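PDB 1T6C: exopolyphosphatase from Aquifex aeolicus, which probably hydrolyses phosphoanhydride bonds of polyphosphate or guanosine pentaphosphate, and binds calcium. Local coordinates for residues P10-S21 and T27-I39. Numbering follows the deposited sequence. Where two conformers were deposited one is given.
Sequences PIMRVASIDIGS and TIAQIKDGKLSII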
# COMPACT_ATOMS: atom_id res chain seq x y z
N PRO A 10 -4.94 -30.49 4.85
CA PRO A 10 -6.18 -30.10 4.11
C PRO A 10 -6.15 -28.62 3.74
O PRO A 10 -5.59 -27.81 4.48
CB PRO A 10 -7.31 -30.38 5.13
CG PRO A 10 -6.62 -30.57 6.45
CD PRO A 10 -5.14 -30.39 6.30
N ILE A 11 -6.73 -28.29 2.60
CA ILE A 11 -6.82 -26.91 2.16
C ILE A 11 -7.60 -26.09 3.20
O ILE A 11 -8.60 -26.54 3.73
CB ILE A 11 -7.54 -26.85 0.77
CG1 ILE A 11 -6.63 -27.45 -0.32
CG2 ILE A 11 -7.94 -25.42 0.41
CD1 ILE A 11 -7.38 -27.87 -1.59
N MET A 12 -7.12 -24.88 3.47
CA MET A 12 -7.84 -23.95 4.32
C MET A 12 -8.00 -22.65 3.54
O MET A 12 -7.13 -22.25 2.78
CB MET A 12 -7.05 -23.67 5.60
CG MET A 12 -7.66 -22.63 6.46
SD MET A 12 -6.92 -22.49 8.06
CE MET A 12 -7.41 -24.10 8.81
N ARG A 13 -9.14 -22.02 3.71
CA ARG A 13 -9.35 -20.68 3.17
C ARG A 13 -9.25 -19.64 4.27
O ARG A 13 -9.69 -19.85 5.41
CB ARG A 13 -10.70 -20.60 2.48
CG ARG A 13 -10.77 -21.48 1.25
CD ARG A 13 -12.15 -21.58 0.70
NE ARG A 13 -12.14 -22.19 -0.61
CZ ARG A 13 -13.22 -22.38 -1.32
NH1 ARG A 13 -14.42 -21.99 -0.86
NH2 ARG A 13 -13.14 -22.93 -2.51
N VAL A 14 -8.65 -18.49 3.93
CA VAL A 14 -8.43 -17.37 4.84
C VAL A 14 -8.81 -16.09 4.10
O VAL A 14 -8.83 -16.06 2.87
CB VAL A 14 -6.95 -17.33 5.37
CG1 VAL A 14 -6.66 -18.63 6.10
CG2 VAL A 14 -5.96 -17.09 4.27
N ALA A 15 -9.16 -15.07 4.85
CA ALA A 15 -9.56 -13.81 4.25
C ALA A 15 -9.10 -12.62 5.05
O ALA A 15 -8.94 -12.68 6.27
CB ALA A 15 -11.04 -13.75 4.13
N SER A 16 -8.97 -11.51 4.34
CA SER A 16 -8.65 -10.22 4.93
C SER A 16 -9.64 -9.21 4.44
O SER A 16 -10.10 -9.31 3.30
CB SER A 16 -7.21 -9.75 4.62
OG SER A 16 -7.06 -9.47 3.26
N ILE A 17 -9.98 -8.27 5.31
CA ILE A 17 -10.81 -7.10 4.96
C ILE A 17 -10.00 -5.90 5.40
O ILE A 17 -9.49 -5.86 6.52
CB ILE A 17 -12.14 -7.17 5.67
CG1 ILE A 17 -12.97 -8.33 5.13
CG2 ILE A 17 -12.86 -5.85 5.53
CD1 ILE A 17 -14.26 -8.56 5.87
N ASP A 18 -9.85 -4.93 4.51
CA ASP A 18 -9.19 -3.67 4.79
C ASP A 18 -10.15 -2.52 4.52
O ASP A 18 -10.68 -2.39 3.43
CB ASP A 18 -7.84 -3.52 4.12
CG ASP A 18 -7.91 -3.47 2.68
OD1 ASP A 18 -8.31 -4.50 2.08
OD2 ASP A 18 -7.56 -2.44 2.04
N ILE A 19 -10.36 -1.72 5.55
CA ILE A 19 -11.25 -0.57 5.51
C ILE A 19 -10.35 0.65 5.50
O ILE A 19 -9.67 0.93 6.48
CB ILE A 19 -12.16 -0.57 6.75
CG1 ILE A 19 -13.05 -1.82 6.79
CG2 ILE A 19 -12.97 0.73 6.82
CD1 ILE A 19 -13.86 -1.94 8.05
N GLY A 20 -10.38 1.39 4.41
CA GLY A 20 -9.67 2.65 4.32
C GLY A 20 -10.62 3.82 4.17
O GLY A 20 -11.82 3.65 4.24
N SER A 21 -10.04 5.00 3.94
CA SER A 21 -10.82 6.23 3.80
C SER A 21 -11.55 6.29 2.45
O SER A 21 -12.47 7.10 2.30
CB SER A 21 -9.96 7.48 4.03
OG SER A 21 -8.83 7.48 3.20
N THR A 27 -10.26 -9.86 0.44
CA THR A 27 -9.39 -10.80 -0.24
C THR A 27 -9.52 -12.18 0.39
O THR A 27 -9.42 -12.31 1.58
CB THR A 27 -7.90 -10.33 -0.15
OG1 THR A 27 -7.78 -8.96 -0.56
CG2 THR A 27 -7.02 -11.17 -1.08
N ILE A 28 -9.80 -13.20 -0.42
CA ILE A 28 -9.95 -14.57 0.05
C ILE A 28 -8.88 -15.38 -0.64
O ILE A 28 -8.70 -15.26 -1.85
CB ILE A 28 -11.33 -15.18 -0.24
CG1 ILE A 28 -12.47 -14.34 0.38
CG2 ILE A 28 -11.39 -16.60 0.30
CD1 ILE A 28 -13.86 -14.91 0.17
N ALA A 29 -8.16 -16.20 0.13
CA ALA A 29 -7.10 -17.04 -0.41
C ALA A 29 -7.31 -18.46 0.07
O ALA A 29 -7.95 -18.70 1.10
CB ALA A 29 -5.79 -16.53 0.02
N GLN A 30 -6.79 -19.41 -0.70
CA GLN A 30 -6.63 -20.79 -0.21
C GLN A 30 -5.18 -21.05 0.10
O GLN A 30 -4.30 -20.53 -0.57
CB GLN A 30 -7.18 -21.79 -1.23
CG GLN A 30 -6.49 -21.81 -2.55
CD GLN A 30 -6.60 -23.18 -3.27
OE1 GLN A 30 -5.59 -23.70 -3.81
NE2 GLN A 30 -7.80 -23.75 -3.28
N ILE A 31 -4.92 -21.86 1.13
CA ILE A 31 -3.59 -22.33 1.39
C ILE A 31 -3.60 -23.85 1.16
O ILE A 31 -4.41 -24.56 1.73
CB ILE A 31 -3.11 -21.94 2.81
CG1 ILE A 31 -1.72 -22.53 3.09
CG2 ILE A 31 -4.04 -22.40 3.84
CD1 ILE A 31 -0.55 -21.66 2.65
N LYS A 32 -2.71 -24.30 0.28
CA LYS A 32 -2.63 -25.71 -0.12
C LYS A 32 -1.15 -26.10 -0.14
O LYS A 32 -0.42 -25.61 -0.97
CB LYS A 32 -3.25 -25.84 -1.52
CG LYS A 32 -3.14 -27.20 -2.24
CD LYS A 32 -3.80 -27.08 -3.60
CE LYS A 32 -3.43 -28.18 -4.56
NZ LYS A 32 -4.45 -28.22 -5.65
N ASP A 33 -0.72 -26.96 0.78
CA ASP A 33 0.69 -27.34 0.93
C ASP A 33 1.64 -26.13 1.01
O ASP A 33 2.64 -26.04 0.28
CB ASP A 33 1.11 -28.27 -0.20
CG ASP A 33 0.26 -29.52 -0.26
OD1 ASP A 33 -0.16 -29.98 0.83
OD2 ASP A 33 -0.05 -30.07 -1.34
N GLY A 34 1.29 -25.20 1.89
CA GLY A 34 2.08 -24.00 2.10
C GLY A 34 1.97 -22.92 1.02
O GLY A 34 2.55 -21.84 1.17
N LYS A 35 1.24 -23.19 -0.05
CA LYS A 35 1.07 -22.24 -1.13
C LYS A 35 -0.25 -21.46 -0.97
O LYS A 35 -1.33 -22.04 -0.94
CB LYS A 35 1.09 -22.97 -2.47
CG LYS A 35 1.61 -22.16 -3.67
CD LYS A 35 3.13 -21.78 -3.57
CE LYS A 35 4.05 -22.86 -2.94
NZ LYS A 35 4.22 -22.68 -1.44
N LEU A 36 -0.13 -20.13 -0.89
CA LEU A 36 -1.28 -19.22 -0.87
C LEU A 36 -1.66 -18.81 -2.29
O LEU A 36 -0.80 -18.30 -3.04
CB LEU A 36 -0.90 -17.95 -0.12
CG LEU A 36 -1.30 -17.69 1.31
CD1 LEU A 36 -0.78 -16.29 1.66
CD2 LEU A 36 -2.78 -17.77 1.54
N SER A 37 -2.92 -19.01 -2.67
CA SER A 37 -3.43 -18.51 -3.94
C SER A 37 -4.68 -17.71 -3.66
O SER A 37 -5.53 -18.16 -2.89
CB SER A 37 -3.79 -19.69 -4.84
OG SER A 37 -2.70 -20.58 -5.02
N ILE A 38 -4.80 -16.55 -4.30
CA ILE A 38 -5.96 -15.69 -4.13
C ILE A 38 -7.07 -16.22 -5.01
O ILE A 38 -6.88 -16.40 -6.20
CB ILE A 38 -5.61 -14.23 -4.56
CG1 ILE A 38 -4.28 -13.75 -3.95
CG2 ILE A 38 -6.75 -13.30 -4.23
CD1 ILE A 38 -4.14 -14.00 -2.47
N ILE A 39 -8.24 -16.44 -4.42
CA ILE A 39 -9.39 -16.98 -5.13
C ILE A 39 -10.59 -16.05 -5.25
O ILE A 39 -11.49 -16.29 -6.04
CB ILE A 39 -9.80 -18.33 -4.51
CG1 ILE A 39 -10.25 -18.16 -3.05
CG2 ILE A 39 -8.62 -19.32 -4.60
CD1 ILE A 39 -10.91 -19.37 -2.48
O HOH W 1 -3.57 -26.05 3.81
O HOH W 2 -10.11 -23.59 -2.32
O HOH W 3 -8.38 -7.28 1.67
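Val-14 and Ala-29 face each other as a hydrogen-bonded antiparallel pair in the buried part of the contact, shielded from solvent, where bonds across the pair satisfy the N-H and C=O groups of both residues. Ala-29 N reaches Val-14 O at 2.8 Å with an N-H...O angle of 171°, while Val-14 N returns a bond to Ala-29 O. Four further backbone bonds, between Met-12 and Ile-31 and between Ser-16 and Thr-27, carry the same register to both ends. On the face bearing Val-14, its CG2 lies 4.3 Å from Ala-29 CB and also reaches CD2 of Leu-36, on the next strand over. Ser-16 and Thr-27 continue that face: Ser-16 OG sits 3.6 Å from Thr-27 CB, a water bridges the two hydroxyl groups, and Ser-16 OG is also hydrogen-bonded to Arg-301 O. Helix 300-313 covers this side.

Strands 12-19, 23-32 and 35-45 form the antiparallel meander that opens the first domain of the actin-like fold; strand 84-89 then pairs parallel with 12-19, and a type I' turn from Lys-32 to Lys-35 joins the second and third strands.

The other face is buried where Ala-15 CB meets Ile-28 CG1 at 4.1 Å near Val-82. Toward Arg-13 it opens to solvent and takes in water. Ile-39 CG1 sits between its backbone N and carbonyl carbon (chi1 63°), and from there the branch carries CD1 over one face of the Arg-13 guanidinium, 3.6 Å from NE, the two side chains crossing at about a right angle. At the guanidinium edge and in its plane, a water accepts from NE, while NH1 is hydrogen-bonded to Phe-80 O. Farther out, Ile-11 runs beside the extended Lys-32 chain, CG1 to CB 3.9 Å, and at this exposed end a water spans the carbonyl oxygens of Pro-10 and Ile-31.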